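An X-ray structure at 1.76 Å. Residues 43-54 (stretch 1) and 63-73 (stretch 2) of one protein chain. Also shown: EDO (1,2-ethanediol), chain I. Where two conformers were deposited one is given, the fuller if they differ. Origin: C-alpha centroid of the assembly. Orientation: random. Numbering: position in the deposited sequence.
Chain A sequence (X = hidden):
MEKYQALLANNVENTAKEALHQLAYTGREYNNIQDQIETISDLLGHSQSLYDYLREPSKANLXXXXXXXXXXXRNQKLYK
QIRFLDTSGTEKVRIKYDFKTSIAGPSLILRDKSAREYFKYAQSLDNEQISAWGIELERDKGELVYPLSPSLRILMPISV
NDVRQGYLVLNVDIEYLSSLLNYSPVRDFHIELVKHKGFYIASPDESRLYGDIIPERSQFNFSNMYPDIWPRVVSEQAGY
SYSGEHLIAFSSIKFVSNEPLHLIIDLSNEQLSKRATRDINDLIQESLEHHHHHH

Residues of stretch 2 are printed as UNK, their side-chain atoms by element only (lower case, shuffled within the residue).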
# COMPACT_ATOMS: atom_id res chain seq x y z
N LEU A 43 -10.73 -7.37 -13.83
CA LEU A 43 -10.35 -7.92 -15.15
C LEU A 43 -9.54 -9.19 -14.92
O LEU A 43 -9.77 -10.20 -15.62
CB LEU A 43 -9.49 -6.94 -15.94
CG LEU A 43 -10.38 -5.81 -16.57
CD1 LEU A 43 -9.50 -4.67 -16.98
CD2 LEU A 43 -11.09 -6.38 -17.81
N LEU A 44 -8.63 -9.21 -13.92
CA LEU A 44 -7.86 -10.46 -13.80
C LEU A 44 -8.75 -11.64 -13.31
O LEU A 44 -8.54 -12.79 -13.68
CB LEU A 44 -6.76 -10.27 -12.76
CG LEU A 44 -5.63 -9.33 -13.28
CD1 LEU A 44 -4.71 -8.94 -12.09
CD2 LEU A 44 -4.83 -10.01 -14.36
N GLY A 45 -9.74 -11.32 -12.52
CA GLY A 45 -10.55 -12.36 -11.94
C GLY A 45 -11.50 -12.92 -12.98
O GLY A 45 -11.98 -14.03 -12.83
N HIS A 46 -11.77 -12.17 -14.02
CA HIS A 46 -12.69 -12.60 -15.10
C HIS A 46 -11.98 -12.86 -16.43
O HIS A 46 -12.59 -12.76 -17.51
CB HIS A 46 -13.86 -11.58 -15.23
CG HIS A 46 -14.82 -11.62 -14.08
ND1 HIS A 46 -14.74 -10.76 -12.99
CD2 HIS A 46 -15.84 -12.48 -13.82
CE1 HIS A 46 -15.69 -11.08 -12.13
NE2 HIS A 46 -16.38 -12.10 -12.61
N SER A 47 -10.72 -13.25 -16.39
CA SER A 47 -9.96 -13.25 -17.59
C SER A 47 -10.04 -14.62 -18.25
O SER A 47 -10.18 -15.68 -17.59
CB SER A 47 -8.51 -12.88 -17.33
OG SER A 47 -7.77 -13.95 -16.90
N GLN A 48 -10.01 -14.57 -19.54
CA GLN A 48 -10.05 -15.80 -20.34
C GLN A 48 -8.84 -16.72 -20.04
O GLN A 48 -8.99 -17.96 -19.95
CB GLN A 48 -10.00 -15.42 -21.83
CG GLN A 48 -10.20 -16.63 -22.76
CD GLN A 48 -11.61 -17.12 -22.67
OE1 GLN A 48 -12.57 -16.36 -22.87
NE2 GLN A 48 -11.77 -18.41 -22.36
N SER A 49 -7.66 -16.14 -19.89
CA SER A 49 -6.46 -16.93 -19.66
C SER A 49 -6.57 -17.65 -18.31
O SER A 49 -6.12 -18.77 -18.16
CB SER A 49 -5.17 -16.08 -19.77
OG SER A 49 -5.20 -14.89 -18.98
N LEU A 50 -7.14 -16.98 -17.31
CA LEU A 50 -7.24 -17.68 -16.03
C LEU A 50 -8.32 -18.79 -16.15
O LEU A 50 -8.11 -19.94 -15.69
CB LEU A 50 -7.62 -16.71 -14.89
CG LEU A 50 -7.95 -17.30 -13.53
CD1 LEU A 50 -6.73 -18.03 -12.96
CD2 LEU A 50 -8.44 -16.15 -12.57
N TYR A 51 -9.42 -18.47 -16.82
CA TYR A 51 -10.51 -19.43 -17.03
C TYR A 51 -9.97 -20.66 -17.76
O TYR A 51 -10.18 -21.81 -17.32
CB TYR A 51 -11.55 -18.76 -17.85
CG TYR A 51 -12.61 -19.74 -18.23
CD1 TYR A 51 -13.56 -20.13 -17.32
CD2 TYR A 51 -12.61 -20.31 -19.52
CE1 TYR A 51 -14.56 -21.06 -17.70
CE2 TYR A 51 -13.59 -21.23 -19.91
CZ TYR A 51 -14.56 -21.59 -18.99
OH TYR A 51 -15.51 -22.53 -19.36
N ASP A 52 -9.21 -20.42 -18.81
CA ASP A 52 -8.64 -21.57 -19.57
C ASP A 52 -7.77 -22.48 -18.73
O ASP A 52 -7.87 -23.76 -18.83
CB ASP A 52 -7.85 -21.13 -20.81
CG ASP A 52 -8.74 -20.44 -21.86
OD1 ASP A 52 -10.00 -20.57 -21.86
OD2 ASP A 52 -8.16 -19.75 -22.72
N TYR A 53 -6.90 -21.88 -17.92
CA TYR A 53 -6.05 -22.61 -17.05
C TYR A 53 -6.90 -23.42 -16.02
O TYR A 53 -6.56 -24.58 -15.74
CB TYR A 53 -5.06 -21.64 -16.33
CG TYR A 53 -4.34 -22.25 -15.17
CD1 TYR A 53 -3.31 -23.22 -15.38
CD2 TYR A 53 -4.74 -21.95 -13.85
CE1 TYR A 53 -2.65 -23.82 -14.24
CE2 TYR A 53 -4.11 -22.50 -12.75
CZ TYR A 53 -3.09 -23.45 -12.94
OH TYR A 53 -2.47 -23.97 -11.81
N LEU A 54 -7.87 -22.79 -15.38
CA LEU A 54 -8.60 -23.50 -14.34
C LEU A 54 -9.40 -24.68 -14.98
O LEU A 54 -9.62 -25.71 -14.34
CB LEU A 54 -9.56 -22.56 -13.61
CG LEU A 54 -8.77 -21.44 -12.85
CD1 LEU A 54 -9.83 -20.60 -12.23
CD2 LEU A 54 -7.83 -22.10 -11.81
N UNK A 63 1.51 -21.65 -18.79
CA UNK A 63 2.47 -20.69 -19.39
C UNK A 63 1.77 -19.45 -19.95
O UNK A 63 2.25 -18.33 -19.80
o UNK A 63 4.07 -22.41 -19.89
c UNK A 63 4.13 -20.43 -21.36
c UNK A 63 3.26 -21.41 -20.52
N UNK A 64 0.66 -19.65 -20.63
CA UNK A 64 -0.06 -18.53 -21.17
C UNK A 64 -0.50 -17.58 -20.03
O UNK A 64 -0.36 -16.34 -20.15
c UNK A 64 -1.26 -19.01 -21.98
c UNK A 64 -2.24 -17.91 -22.32
c UNK A 64 -0.68 -19.65 -23.26
c UNK A 64 -1.76 -20.51 -23.99
N UNK A 65 -1.03 -18.18 -18.95
CA UNK A 65 -1.50 -17.38 -17.80
C UNK A 65 -0.30 -16.63 -17.18
O UNK A 65 -0.38 -15.43 -16.93
c UNK A 65 -2.58 -17.58 -15.48
c UNK A 65 -3.66 -16.54 -15.85
c UNK A 65 -2.10 -18.30 -16.73
c UNK A 65 -3.22 -18.65 -14.53
N UNK A 66 0.82 -17.33 -16.96
CA UNK A 66 1.99 -16.73 -16.34
C UNK A 66 2.51 -15.55 -17.20
O UNK A 66 2.85 -14.48 -16.68
o UNK A 66 4.55 -20.17 -16.05
o UNK A 66 4.04 -20.43 -13.91
c UNK A 66 3.90 -19.88 -15.02
c UNK A 66 3.11 -17.72 -16.25
c UNK A 66 2.87 -18.74 -15.07
N UNK A 67 2.55 -15.75 -18.51
CA UNK A 67 3.03 -14.68 -19.41
C UNK A 67 2.11 -13.48 -19.34
O UNK A 67 2.58 -12.34 -19.37
c UNK A 67 3.16 -15.22 -20.86
o UNK A 67 5.14 -16.22 -20.09
c UNK A 67 4.34 -16.17 -20.98
n UNK A 67 4.40 -16.96 -22.04
N UNK A 68 0.79 -13.73 -19.26
CA UNK A 68 -0.15 -12.64 -19.17
C UNK A 68 0.04 -11.88 -17.85
O UNK A 68 0.14 -10.61 -17.84
c UNK A 68 -2.69 -12.18 -19.41
c UNK A 68 -4.48 -12.88 -17.27
s UNK A 68 -3.36 -11.53 -17.89
c UNK A 68 -1.58 -13.20 -19.26
N UNK A 69 0.09 -12.62 -16.73
CA UNK A 69 0.25 -11.94 -15.44
C UNK A 69 1.60 -11.19 -15.38
O UNK A 69 1.65 -10.15 -14.76
c UNK A 69 0.15 -12.97 -14.32
c UNK A 69 -1.25 -13.33 -14.06
c UNK A 69 -3.89 -15.02 -12.21
c UNK A 69 -3.11 -14.25 -13.09
c UNK A 69 -1.71 -14.22 -13.02
n UNK A 69 -3.50 -13.52 -14.17
c UNK A 69 -1.06 -14.90 -12.00
c UNK A 69 -2.38 -12.96 -14.76
c UNK A 69 -1.81 -15.65 -11.09
c UNK A 69 -3.22 -15.70 -11.22
N UNK A 70 2.67 -11.74 -15.95
CA UNK A 70 3.93 -11.06 -15.94
C UNK A 70 3.76 -9.74 -16.72
O UNK A 70 4.35 -8.71 -16.29
c UNK A 70 4.99 -11.93 -16.62
o UNK A 70 5.24 -13.10 -15.82
N UNK A 71 3.08 -9.79 -17.88
CA UNK A 71 2.84 -8.55 -18.66
C UNK A 71 2.05 -7.54 -17.86
O UNK A 71 2.31 -6.32 -17.94
c UNK A 71 2.11 -8.89 -19.98
o UNK A 71 2.97 -9.69 -20.81
N UNK A 72 1.02 -8.01 -17.16
CA UNK A 72 0.18 -7.09 -16.38
C UNK A 72 1.07 -6.47 -15.25
O UNK A 72 0.94 -5.25 -14.95
c UNK A 72 -1.06 -7.81 -15.74
c UNK A 72 -1.74 -6.89 -14.72
c UNK A 72 -2.02 -8.19 -16.86
N UNK A 73 1.91 -7.29 -14.60
CA UNK A 73 2.73 -6.75 -13.52
C UNK A 73 3.69 -5.67 -14.06
O UNK A 73 3.93 -4.68 -13.38
c UNK A 73 3.58 -7.88 -12.83
C1 EDO I . -13.23 -28.27 -14.25
O1 EDO I . -14.08 -27.51 -15.15
C2 EDO I . -12.60 -27.34 -13.21
O2 EDO I . -12.65 -25.98 -13.75
O HOH W 1 -6.41 -13.40 -14.86

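Position 63 has a first side-chain carbon carrying one oxygen and one carbon, and it touches nothing on stretch 1: threonine. Thr63 points away, and its hydroxyl suits that side because it is hydrogen-bonded elsewhere in the structure. Position 64 has four carbons, forked at the first, one arm two carbons long; the short arm lies 4.3 Å from Ser49 CB. This is isoleucine, whose branch covers the exposed margin of the contact.

At position 65 four carbons fork at the second, and the fork packs against Ser49, Leu50 and Tyr53: leucine. CD2 of Leu65 lies 3.7 Å from Tyr53 CD2 and 3.9 Å from Leu50 CD1, while its CD1 approaches Leu50 CA to 3.8 Å. A compact, branched apolar side chain can serve all these neighbours at once.

Position 66 has three carbons, the third carrying two oxygens, and position 67 two, the second carrying an oxygen and a nitrogen. Neither reaches stretch 1; Glu66 and Asn67 are polar, as suits a flank outside the contact.

Position 68 is an unbranched chain of two carbons, a sulfur and a carbon, its end among Leu44, Ser47 and Ser49: methionine, long enough to reach all three. CE of Met68 is 3.5 Å from Ser47 OG, 4.1 Å from Leu44 CD2 and only 2.7 Å from Ser49 OG. This last distance is too short for a comfortable contact; two conformers were deposited.

Position 69 has one carbon, then fused five- and six-membered rings holding eight carbons and one nitrogen, touching Leu44 and Leu50: tryptophan. The wide indole of Trp69 spans both, with CZ2 4.2 Å from Leu50 CD1 and CD1 3.9 Å from Leu44 CD2. Its NE1 donates to a water at 3.0 Å.

Positions 70 and 71 each have one carbon and one oxygen, out of reach of stretch 1: serines. Buried Ser70 satisfies its OG by donating to Glu66 O at 2.9 Å; Ser71 is exposed, where a hydroxyl is at ease. Position 72 has one carbon carrying two more, one of them 4.2 Å from Leu44 CD2: valine, a short apolar partner. Position 73 has a single carbon and no contact: alanine, small at a buried site.

Helix 48-54 and helix 63-73 run roughly antiparallel, 153° between their directions, axes 8.8 Å apart at closest approach. No direct hydrogen bond joins the stretches. Apolar packing predominates, centred on Leu65 and Leu44. The water bridges Trp69 to stretch 1, donating to Leu44 O at 2.5 Å and hydrogen-bonding Ser47 OG at 2.5 Å; Ser47 OG also caps helix 48-54, accepting from Leu50 N at 3.1 Å.

Stretch 2 63-73: TILENMWSSVA
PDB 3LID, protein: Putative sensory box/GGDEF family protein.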